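Local atomic coordinates of serine--tRNA ligase, cytoplasmic (Candida albicans, PDB entry 3QO7), a protein that attaches serine to tRNA(Ser), first activating the amino acid with ATP as Ser-AMP and then transferring it to the acceptor end of the tRNA. Residues 275-280 against 296-301; 324-329 against 404-409; 334-339 against 350-355. All blocks are in the same frame, centred on the assembly; numbering follows the deposited sequence.

Interaction 1. Residues 275-280 against 296-301; sequences SSCFRR and HAFEKI. With ATP (adenosine-5'-triphosphate), chain B.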
# COMPACT_ATOMS: atom_id res chain seq x y z
N SER A 275 6.76 -4.83 5.33
CA SER A 275 5.95 -3.96 4.48
C SER A 275 4.74 -4.70 3.96
O SER A 275 4.64 -5.89 4.17
CB SER A 275 6.77 -3.47 3.30
OG SER A 275 6.90 -4.49 2.34
N SER A 276 3.83 -4.01 3.29
CA SER A 276 2.88 -4.70 2.42
C SER A 276 3.54 -4.96 1.06
O SER A 276 4.57 -4.36 0.73
CB SER A 276 1.58 -3.92 2.29
OG SER A 276 1.00 -3.74 3.57
N CYS A 277 2.95 -5.85 0.29
CA CYS A 277 3.54 -6.36 -0.94
C CYS A 277 2.39 -6.46 -1.89
O CYS A 277 1.29 -6.82 -1.48
CB CYS A 277 4.13 -7.76 -0.73
SG CYS A 277 5.35 -7.87 0.60
N PHE A 278 2.65 -6.15 -3.16
CA PHE A 278 1.59 -6.07 -4.16
C PHE A 278 1.99 -6.86 -5.38
O PHE A 278 3.11 -6.70 -5.91
CB PHE A 278 1.25 -4.60 -4.49
CG PHE A 278 0.83 -3.81 -3.28
CD1 PHE A 278 -0.51 -3.69 -2.94
CD2 PHE A 278 1.78 -3.26 -2.42
CE1 PHE A 278 -0.90 -3.00 -1.78
CE2 PHE A 278 1.41 -2.59 -1.28
CZ PHE A 278 0.06 -2.45 -0.95
N ARG A 279 1.09 -7.74 -5.80
CA ARG A 279 1.38 -8.60 -6.94
C ARG A 279 0.23 -8.62 -7.94
O ARG A 279 -0.89 -8.97 -7.59
CB ARG A 279 1.71 -9.99 -6.46
CG ARG A 279 2.95 -10.03 -5.59
CD ARG A 279 3.72 -11.33 -5.76
NE ARG A 279 4.82 -11.40 -4.81
CZ ARG A 279 5.46 -12.52 -4.50
NH1 ARG A 279 5.10 -13.67 -5.06
NH2 ARG A 279 6.46 -12.49 -3.60
N ARG A 280 0.51 -8.23 -9.19
CA ARG A 280 -0.52 -8.28 -10.23
C ARG A 280 -1.00 -9.68 -10.50
O ARG A 280 -2.15 -9.87 -10.88
CB ARG A 280 -0.02 -7.68 -11.55
CG ARG A 280 0.39 -6.24 -11.45
CD ARG A 280 0.54 -5.64 -12.82
NE ARG A 280 -0.58 -6.04 -13.65
CZ ARG A 280 -0.46 -6.36 -14.93
NH1 ARG A 280 0.74 -6.31 -15.49
NH2 ARG A 280 -1.53 -6.74 -15.63
N HIS A 296 -3.57 -10.38 -4.03
CA HIS A 296 -2.79 -9.29 -4.68
C HIS A 296 -2.04 -8.36 -3.72
O HIS A 296 -1.09 -7.68 -4.12
CB HIS A 296 -3.67 -8.44 -5.58
CG HIS A 296 -4.25 -9.19 -6.73
ND1 HIS A 296 -3.48 -9.60 -7.80
CD2 HIS A 296 -5.50 -9.63 -6.97
CE1 HIS A 296 -4.25 -10.25 -8.66
NE2 HIS A 296 -5.48 -10.28 -8.18
N ALA A 297 -2.47 -8.34 -2.46
CA ALA A 297 -1.86 -7.51 -1.43
C ALA A 297 -1.76 -8.31 -0.12
O ALA A 297 -2.68 -9.06 0.26
CB ALA A 297 -2.68 -6.28 -1.22
N PHE A 298 -0.63 -8.15 0.56
CA PHE A 298 -0.41 -8.90 1.81
C PHE A 298 0.82 -8.37 2.51
O PHE A 298 1.59 -7.59 1.94
CB PHE A 298 -0.26 -10.41 1.52
CG PHE A 298 0.87 -10.73 0.57
CD1 PHE A 298 2.17 -10.95 1.05
CD2 PHE A 298 0.66 -10.76 -0.80
CE1 PHE A 298 3.23 -11.23 0.17
CE2 PHE A 298 1.72 -11.02 -1.68
CZ PHE A 298 3.01 -11.26 -1.19
N GLU A 299 1.02 -8.80 3.75
CA GLU A 299 2.17 -8.32 4.50
C GLU A 299 3.26 -9.39 4.61
O GLU A 299 2.99 -10.60 4.60
CB GLU A 299 1.76 -7.80 5.87
CG GLU A 299 0.92 -6.52 5.79
CD GLU A 299 -0.46 -6.79 5.23
OE1 GLU A 299 -1.17 -7.63 5.86
OE2 GLU A 299 -0.82 -6.19 4.17
N LYS A 300 4.50 -8.93 4.68
CA LYS A 300 5.63 -9.85 4.74
C LYS A 300 6.70 -9.29 5.68
O LYS A 300 7.11 -8.15 5.55
CB LYS A 300 6.18 -10.07 3.33
CG LYS A 300 7.20 -11.18 3.17
CD LYS A 300 7.84 -11.16 1.77
CE LYS A 300 7.08 -12.02 0.77
NZ LYS A 300 7.86 -12.22 -0.51
N ILE A 301 7.08 -10.09 6.67
CA ILE A 301 8.34 -9.88 7.38
C ILE A 301 9.43 -10.61 6.60
O ILE A 301 9.38 -11.82 6.42
CB ILE A 301 8.31 -10.42 8.79
CG1 ILE A 301 7.16 -9.80 9.57
CG2 ILE A 301 9.67 -10.17 9.48
CD1 ILE A 301 7.26 -8.31 9.63
PG ATP B . 8.24 -19.01 -5.57
O1G ATP B . 8.85 -18.74 -6.93
O2G ATP B . 6.93 -18.30 -5.33
O3G ATP B . 8.24 -20.48 -5.20
PB ATP B . 9.79 -16.85 -4.68
O1B ATP B . 9.17 -16.26 -5.93
O2B ATP B . 11.28 -16.78 -4.47
O3B ATP B . 9.26 -18.35 -4.50
PA ATP B . 8.31 -14.81 -3.41
O1A ATP B . 7.60 -14.68 -4.74
O2A ATP B . 9.27 -13.75 -2.92
O3A ATP B . 9.13 -16.20 -3.38
O5' ATP B . 7.31 -15.32 -2.25
C5' ATP B . 7.91 -15.90 -1.09
C4' ATP B . 6.83 -16.01 -0.03
O4' ATP B . 5.87 -14.95 -0.21
C3' ATP B . 6.09 -17.28 -0.26
O3' ATP B . 6.65 -18.29 0.59
C2' ATP B . 4.64 -16.95 0.06
O2' ATP B . 4.39 -17.31 1.43
C1' ATP B . 4.53 -15.44 -0.08
N9 ATP B . 3.71 -15.07 -1.27
C8 ATP B . 4.16 -15.03 -2.54
N7 ATP B . 3.18 -14.66 -3.40
C5 ATP B . 2.05 -14.47 -2.68
C6 ATP B . 0.65 -14.08 -2.97
N6 ATP B . 0.26 -13.81 -4.25
N1 ATP B . -0.22 -13.99 -1.94
C2 ATP B . 0.16 -14.24 -0.68
N3 ATP B . 1.42 -14.60 -0.35
C4 ATP B . 2.40 -14.74 -1.28
O HOH W 1 7.81 -7.04 3.14

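Interaction 2. Residues 324-329 against 404-409; sequences EEFYQS and TLSATE. With ATP (adenosine-5'-triphosphate), chain B.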
# COMPACT_ATOMS: atom_id res chain seq x y z
N GLU A 324 13.12 -21.73 9.84
CA GLU A 324 12.78 -23.02 10.41
C GLU A 324 12.46 -22.84 11.90
O GLU A 324 11.42 -23.32 12.39
CB GLU A 324 13.92 -24.04 10.25
CG GLU A 324 14.24 -24.46 8.83
CD GLU A 324 15.32 -25.53 8.79
OE1 GLU A 324 15.07 -26.67 9.28
OE2 GLU A 324 16.42 -25.25 8.29
N GLU A 325 13.34 -22.15 12.63
CA GLU A 325 13.13 -22.03 14.07
C GLU A 325 11.78 -21.35 14.31
O GLU A 325 11.01 -21.72 15.21
CB GLU A 325 14.28 -21.27 14.73
CG GLU A 325 14.02 -20.92 16.19
CD GLU A 325 15.16 -20.13 16.84
OE1 GLU A 325 16.22 -19.97 16.20
OE2 GLU A 325 14.99 -19.68 18.00
N PHE A 326 11.49 -20.37 13.46
CA PHE A 326 10.22 -19.66 13.50
C PHE A 326 8.96 -20.55 13.29
O PHE A 326 7.99 -20.47 14.05
CB PHE A 326 10.27 -18.53 12.47
CG PHE A 326 9.04 -17.68 12.45
CD1 PHE A 326 8.95 -16.56 13.26
CD2 PHE A 326 7.99 -17.99 11.60
CE1 PHE A 326 7.81 -15.76 13.24
CE2 PHE A 326 6.86 -17.18 11.57
CZ PHE A 326 6.77 -16.06 12.41
N TYR A 327 8.98 -21.39 12.25
CA TYR A 327 7.83 -22.27 12.00
C TYR A 327 7.74 -23.37 13.05
O TYR A 327 6.64 -23.81 13.39
CB TYR A 327 7.79 -22.77 10.55
CG TYR A 327 7.42 -21.61 9.66
CD1 TYR A 327 6.09 -21.20 9.55
CD2 TYR A 327 8.40 -20.86 9.04
CE1 TYR A 327 5.76 -20.09 8.79
CE2 TYR A 327 8.08 -19.74 8.31
CZ TYR A 327 6.76 -19.37 8.18
OH TYR A 327 6.45 -18.26 7.43
N GLN A 328 8.88 -23.76 13.61
CA GLN A 328 8.88 -24.74 14.69
C GLN A 328 8.13 -24.12 15.86
O GLN A 328 7.26 -24.78 16.47
CB GLN A 328 10.30 -25.15 15.10
CG GLN A 328 11.03 -25.95 14.02
CD GLN A 328 12.36 -26.57 14.48
OE1 GLN A 328 13.12 -27.11 13.68
NE2 GLN A 328 12.62 -26.49 15.78
N SER A 329 8.45 -22.86 16.15
CA SER A 329 7.84 -22.20 17.29
C SER A 329 6.31 -22.12 17.12
O SER A 329 5.59 -22.15 18.11
CB SER A 329 8.44 -20.81 17.52
OG SER A 329 7.99 -19.90 16.53
N THR A 404 12.23 -14.90 3.18
CA THR A 404 10.99 -14.56 3.87
C THR A 404 11.06 -15.04 5.32
O THR A 404 11.54 -16.15 5.58
CB THR A 404 9.76 -15.24 3.20
OG1 THR A 404 9.71 -14.91 1.80
CG2 THR A 404 8.47 -14.78 3.88
N LEU A 405 10.63 -14.22 6.28
CA LEU A 405 10.39 -14.84 7.59
C LEU A 405 8.96 -15.31 7.57
O LEU A 405 8.69 -16.45 7.88
CB LEU A 405 10.64 -13.94 8.80
CG LEU A 405 10.46 -14.76 10.11
CD1 LEU A 405 11.69 -15.62 10.51
CD2 LEU A 405 10.08 -13.87 11.26
N SER A 406 8.04 -14.43 7.18
CA SER A 406 6.64 -14.81 7.17
C SER A 406 5.85 -13.93 6.24
O SER A 406 5.85 -12.72 6.40
CB SER A 406 6.03 -14.69 8.57
OG SER A 406 4.64 -14.96 8.54
N ALA A 407 5.19 -14.54 5.27
CA ALA A 407 4.13 -13.87 4.54
C ALA A 407 2.91 -14.12 5.42
O ALA A 407 2.44 -15.26 5.54
CB ALA A 407 3.96 -14.51 3.18
N THR A 408 2.42 -13.07 6.07
CA THR A 408 1.53 -13.27 7.20
C THR A 408 0.14 -13.86 6.89
O THR A 408 -0.35 -14.73 7.62
CB THR A 408 1.44 -12.00 8.04
OG1 THR A 408 0.86 -10.94 7.27
CG2 THR A 408 2.84 -11.60 8.53
N GLU A 409 -0.49 -13.42 5.80
CA GLU A 409 -1.79 -13.97 5.44
C GLU A 409 -1.64 -15.44 5.08
O GLU A 409 -2.45 -16.28 5.48
CB GLU A 409 -2.43 -13.18 4.29
CG GLU A 409 -3.13 -11.87 4.74
CD GLU A 409 -2.20 -10.66 4.86
OE1 GLU A 409 -0.97 -10.80 4.68
OE2 GLU A 409 -2.69 -9.54 5.13
PG ATP B . 8.24 -19.01 -5.57
O1G ATP B . 8.85 -18.74 -6.93
O2G ATP B . 6.93 -18.30 -5.33
O3G ATP B . 8.24 -20.48 -5.20
PB ATP B . 9.79 -16.85 -4.68
O1B ATP B . 9.17 -16.26 -5.93
O2B ATP B . 11.28 -16.78 -4.47
O3B ATP B . 9.26 -18.35 -4.50
PA ATP B . 8.31 -14.81 -3.41
O1A ATP B . 7.60 -14.68 -4.74
O2A ATP B . 9.27 -13.75 -2.92
O3A ATP B . 9.13 -16.20 -3.38
O5' ATP B . 7.31 -15.32 -2.25
C5' ATP B . 7.91 -15.90 -1.09
C4' ATP B . 6.83 -16.01 -0.03
O4' ATP B . 5.87 -14.95 -0.21
C3' ATP B . 6.09 -17.28 -0.26
O3' ATP B . 6.65 -18.29 0.59
C2' ATP B . 4.64 -16.95 0.06
O2' ATP B . 4.39 -17.31 1.43
C1' ATP B . 4.53 -15.44 -0.08
N9 ATP B . 3.71 -15.07 -1.27
C8 ATP B . 4.16 -15.03 -2.54
N7 ATP B . 3.18 -14.66 -3.40
C5 ATP B . 2.05 -14.47 -2.68
C6 ATP B . 0.65 -14.08 -2.97
N6 ATP B . 0.26 -13.81 -4.25
N1 ATP B . -0.22 -13.99 -1.94
C2 ATP B . 0.16 -14.24 -0.68
N3 ATP B . 1.42 -14.60 -0.35
C4 ATP B . 2.40 -14.74 -1.28
O HOH W 2 5.29 -17.27 5.26

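Interaction 3. Residues 334-339 against 350-355; sequences YRVVGI and KKYDLE. With ATP (adenosine-5'-triphosphate), chain B.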
# COMPACT_ATOMS: atom_id res chain seq x y z
N TYR A 334 6.86 -28.91 8.24
CA TYR A 334 7.33 -28.34 6.99
C TYR A 334 8.42 -29.24 6.43
O TYR A 334 8.82 -30.21 7.08
CB TYR A 334 7.88 -26.94 7.24
CG TYR A 334 9.09 -26.91 8.15
CD1 TYR A 334 10.36 -27.18 7.64
CD2 TYR A 334 8.98 -26.60 9.51
CE1 TYR A 334 11.48 -27.15 8.47
CE2 TYR A 334 10.10 -26.58 10.35
CZ TYR A 334 11.35 -26.86 9.81
OH TYR A 334 12.47 -26.85 10.59
N ARG A 335 8.88 -28.93 5.22
CA ARG A 335 10.10 -29.48 4.65
C ARG A 335 10.86 -28.35 3.97
O ARG A 335 10.28 -27.34 3.58
CB ARG A 335 9.79 -30.57 3.63
CG ARG A 335 8.94 -30.07 2.46
CD ARG A 335 8.61 -31.19 1.48
NE ARG A 335 7.92 -30.69 0.30
CZ ARG A 335 7.39 -31.46 -0.65
NH1 ARG A 335 7.43 -32.77 -0.56
NH2 ARG A 335 6.79 -30.91 -1.69
N VAL A 336 12.17 -28.52 3.84
CA VAL A 336 13.02 -27.57 3.13
C VAL A 336 13.52 -28.24 1.85
O VAL A 336 14.02 -29.36 1.90
CB VAL A 336 14.17 -27.12 4.04
CG1 VAL A 336 15.16 -26.19 3.31
CG2 VAL A 336 13.60 -26.50 5.30
N VAL A 337 13.36 -27.57 0.71
CA VAL A 337 13.71 -28.14 -0.59
C VAL A 337 14.69 -27.24 -1.36
O VAL A 337 14.61 -26.02 -1.28
CB VAL A 337 12.46 -28.41 -1.46
CG1 VAL A 337 11.50 -29.35 -0.75
CG2 VAL A 337 11.73 -27.11 -1.76
N GLY A 338 15.60 -27.85 -2.09
CA GLY A 338 16.57 -27.14 -2.89
C GLY A 338 16.07 -27.00 -4.30
O GLY A 338 16.03 -27.99 -5.04
N ILE A 339 15.69 -25.78 -4.67
CA ILE A 339 15.12 -25.46 -5.98
C ILE A 339 16.07 -25.76 -7.16
O ILE A 339 17.27 -25.41 -7.13
CB ILE A 339 14.63 -23.99 -6.01
CG1 ILE A 339 13.70 -23.71 -4.83
CG2 ILE A 339 13.95 -23.66 -7.35
CD1 ILE A 339 12.45 -24.59 -4.80
N LYS A 350 21.64 -19.74 -5.43
CA LYS A 350 21.09 -20.85 -4.67
C LYS A 350 19.83 -20.43 -3.93
O LYS A 350 19.77 -19.34 -3.36
CB LYS A 350 22.11 -21.36 -3.66
CG LYS A 350 21.64 -22.61 -2.92
CD LYS A 350 22.73 -23.18 -2.06
CE LYS A 350 22.26 -24.46 -1.40
NZ LYS A 350 22.21 -25.59 -2.35
N LYS A 351 18.84 -21.33 -3.91
CA LYS A 351 17.53 -21.04 -3.32
C LYS A 351 16.98 -22.25 -2.56
O LYS A 351 16.98 -23.37 -3.08
CB LYS A 351 16.57 -20.61 -4.42
CG LYS A 351 15.16 -20.20 -3.99
CD LYS A 351 14.55 -19.34 -5.10
CE LYS A 351 13.12 -18.94 -4.83
NZ LYS A 351 12.12 -20.06 -5.03
N TYR A 352 16.52 -22.04 -1.33
CA TYR A 352 15.86 -23.09 -0.55
C TYR A 352 14.45 -22.60 -0.32
O TYR A 352 14.27 -21.42 -0.10
CB TYR A 352 16.50 -23.26 0.82
CG TYR A 352 17.62 -24.27 0.91
CD1 TYR A 352 18.10 -24.92 -0.22
CD2 TYR A 352 18.20 -24.57 2.14
CE1 TYR A 352 19.14 -25.85 -0.14
CE2 TYR A 352 19.24 -25.50 2.24
CZ TYR A 352 19.71 -26.14 1.11
OH TYR A 352 20.75 -27.07 1.23
N ASP A 353 13.45 -23.48 -0.37
CA ASP A 353 12.10 -23.09 0.02
C ASP A 353 11.68 -23.92 1.23
O ASP A 353 11.99 -25.11 1.33
CB ASP A 353 11.07 -23.37 -1.08
CG ASP A 353 11.14 -22.39 -2.22
OD1 ASP A 353 12.14 -21.63 -2.30
OD2 ASP A 353 10.19 -22.39 -3.05
N LEU A 354 10.97 -23.28 2.14
CA LEU A 354 10.35 -24.01 3.22
C LEU A 354 8.90 -24.12 2.82
O LEU A 354 8.24 -23.13 2.53
CB LEU A 354 10.53 -23.25 4.56
CG LEU A 354 9.98 -23.96 5.81
CD1 LEU A 354 10.73 -23.53 7.05
CD2 LEU A 354 8.46 -23.78 5.97
N GLU A 355 8.40 -25.33 2.75
CA GLU A 355 7.00 -25.57 2.41
C GLU A 355 6.37 -26.22 3.62
O GLU A 355 6.81 -27.29 4.08
CB GLU A 355 6.92 -26.49 1.20
CG GLU A 355 7.93 -26.13 0.13
CD GLU A 355 7.85 -27.04 -1.09
OE1 GLU A 355 7.79 -28.28 -0.92
OE2 GLU A 355 7.85 -26.51 -2.21
PG ATP B . 8.24 -19.01 -5.57
O1G ATP B . 8.85 -18.74 -6.93
O2G ATP B . 6.93 -18.30 -5.33
O3G ATP B . 8.24 -20.48 -5.20
PB ATP B . 9.79 -16.85 -4.68
O1B ATP B . 9.17 -16.26 -5.93
O2B ATP B . 11.28 -16.78 -4.47
O3B ATP B . 9.26 -18.35 -4.50
PA ATP B . 8.31 -14.81 -3.41
O1A ATP B . 7.60 -14.68 -4.74
O2A ATP B . 9.27 -13.75 -2.92
O3A ATP B . 9.13 -16.20 -3.38
O5' ATP B . 7.31 -15.32 -2.25
C5' ATP B . 7.91 -15.90 -1.09
C4' ATP B . 6.83 -16.01 -0.03
O4' ATP B . 5.87 -14.95 -0.21
C3' ATP B . 6.09 -17.28 -0.26
O3' ATP B . 6.65 -18.29 0.59
C2' ATP B . 4.64 -16.95 0.06
O2' ATP B . 4.39 -17.31 1.43
C1' ATP B . 4.53 -15.44 -0.08
N9 ATP B . 3.71 -15.07 -1.27
C8 ATP B . 4.16 -15.03 -2.54
N7 ATP B . 3.18 -14.66 -3.40
C5 ATP B . 2.05 -14.47 -2.68
C6 ATP B . 0.65 -14.08 -2.97
N6 ATP B . 0.26 -13.81 -4.25
N1 ATP B . -0.22 -13.99 -1.94
C2 ATP B . 0.16 -14.24 -0.68
N3 ATP B . 1.42 -14.60 -0.35
C4 ATP B . 2.40 -14.74 -1.28
O HOH W 3 19.01 -24.14 -5.20

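Interaction 1. Residues 275-280 against 296-301
Cys277 and Phe298 face each other as a hydrogen-bonded pair of two antiparallel strands, with Phe298 N donating to Cys277 O (3.1 Å) and a weak bond returning from Cys277 N. Lys300 N to Ser275 O and Arg279 N to His296 O continue the backbone pairing on either side of it. A water donates to both Ser275 OG and Lys300 O.

Side-chain polar contacts lie towards the two ends. His296 turns its ring edge to the chain just beyond strand 269-278, and His296 ND1 gives a hydrogen bond of 2.7 Å to Arg279 O, lying in both the ring plane and the carbonyl plane. Ser276 OG comes to 3.1 Å from Glu299 OE2, while Asn188 binds the other carboxylate oxygen, OE1.

The aromatic contacts centre on Phe298, whose chi1 of 58° sets CG between the backbone N and the carbonyl carbon. Cys277 CB makes a CH-pi contact with one ring face (3.9 Å to the centroid), and the adenine of ATP covers the opposite face. The Arg279 guanidinium stands steeply to this ring, its plane 71° away, with Phe298 CZ and ATP N7 over the same face of the guanidinium. Arg279 NH1 makes a weak hydrogen bond to ATP O1A, and Lys300 NZ lies 3.2 Å from ATP O2A, so two cationic groups gather at the alpha phosphate.

This is the strand pair of class II motif 2. Strand 399-407 runs beside 297-307, helix 183-201 packs on Glu299 and Ile301, and Asp236 of the second subunit forms a salt bridge with Arg280.

Interaction 2. Residues 324-329 against 404-409
Leu405 lays its branched end across Phe326, the two side chains meeting at about a right angle. Leu405 CD2 sits over one face of the phenyl ring in a CH-pi contact, 3.9 Å from the centroid and 3.5 Å from Phe326 CD1, whereas Leu405 CD1 reaches back to Phe326 CB. Both residues hold CG anti to the backbone N, with chi1 of -178° for Phe326 and -175° for Leu405; in Phe326 this extends the ring from the helix towards the strand. Farther along the ring, Phe326 CE2 meets Ser406 CB at 4.0 Å.

Tyr327, one residue on, takes a different first torsion (chi1 -71°, CG beside its own backbone N), and its phenol reaches over the chain at 405-406. There Tyr327 OH comes within 2.9 Å of Leu405 O and 3.5 Å of Ser406 CA. A water, 2.7 Å from Tyr327 OH, accepts a hydrogen bond from Ala407 N, thereby linking the buried phenol to the backbone just before the next helix. Thr411 provides a further hydrogen-bonding partner for this hydroxyl and also binds Ser406 OG. Within the helix, Phe326 places its CD2 over the centre of the Tyr327 ring.

Leu405 and Ser406 both face Ile301 in a classic beta bulge, and Ala407 is the N-cap of helix 408-419. Ala407 CB reaches the ribose of ATP, at 3.3 Å from O2'. A strand passing into a helix beside the nucleotide is motif 3 of class II synthetases, here backed by helix 312-329.

Interaction 3. Residues 334-339 against 350-355
Strands 334-338 and 350-355 run antiparallel, their axes 4.6 Å apart at closest and 159° between directions, with Arg335-Glu355 and Val337-Asp353 as hydrogen-bonded pairs and Val336-Leu354 and Gly338-Tyr352 as non-hydrogen-bonded ones. Ile339 N adds one more bond, to Lys351 O.

On the face carrying Arg335, Val337, Asp353 and Glu355, the charged groups pair in different ways. The Arg335 guanidinium grips a single oxygen side-on: NE (2.7 Å) and NH2 (2.9 Å) both donate to Glu355 OE1, which lies close to the guanidinium plane. The carboxylate is turned by only 28° from that plane, so the salt bridge is nearly flat. Val337 CG2 touches Asp353 CB, the two side chains crossing at a slant. Ile339 crosses Asp353 at about a right angle, its CD1 3.6 Å from Asp353 CG, and so packs against an acidic group. Lys351 NZ forms a salt bridge with Asp353 OD1 (3.1 Å), which accepts on its syn lone pair, and Lys351 NZ also makes a weak hydrogen bond with ATP O3B; the carboxylate probably balances the charge of the ammonium beside the phosphates.

The face with Val336, Tyr352 and Leu354 is mainly apolar and aromatic. With chi1 at 64°, Tyr334 brings its ring against Leu354, whose CD1 rests over one ring face in a CH-pi contact (3.9 Å to the centroid). The Tyr334 hydroxyl is bound by Glu324 of helix 312-329. Next along, Val336 CG1 meets Tyr352 CD2 at 3.6 Å, and the Tyr352 ring continues past Gly338 CA.

The pair is a beta hairpin of the largely antiparallel sheet at the heart of the class II catalytic domain, flanked by strands 126-131 and 363-372, with Lys351 reaching from it to the ATP triphosphate.

All three contacts are largely buried in the catalytic core and border the same ATP, each at a different part. Interaction 1 supplies the adenine platform and cations at the alpha phosphate, interaction 2 lies along the ribose, and interaction 3 meets the beta and gamma phosphates. Interactions 1 and 3 are antiparallel strand pairs of one sheet, some 21 Å apart between centres, each held by its own backbone hydrogen bonds; interaction 2 sets a helix against this sheet chiefly through apolar and aromatic packing. It touches both others, through neighbouring strand 297-307 and through the helix preceding strand 334-338. Interaction 1 also reaches the second subunit, whereas no other chain touches interaction 3.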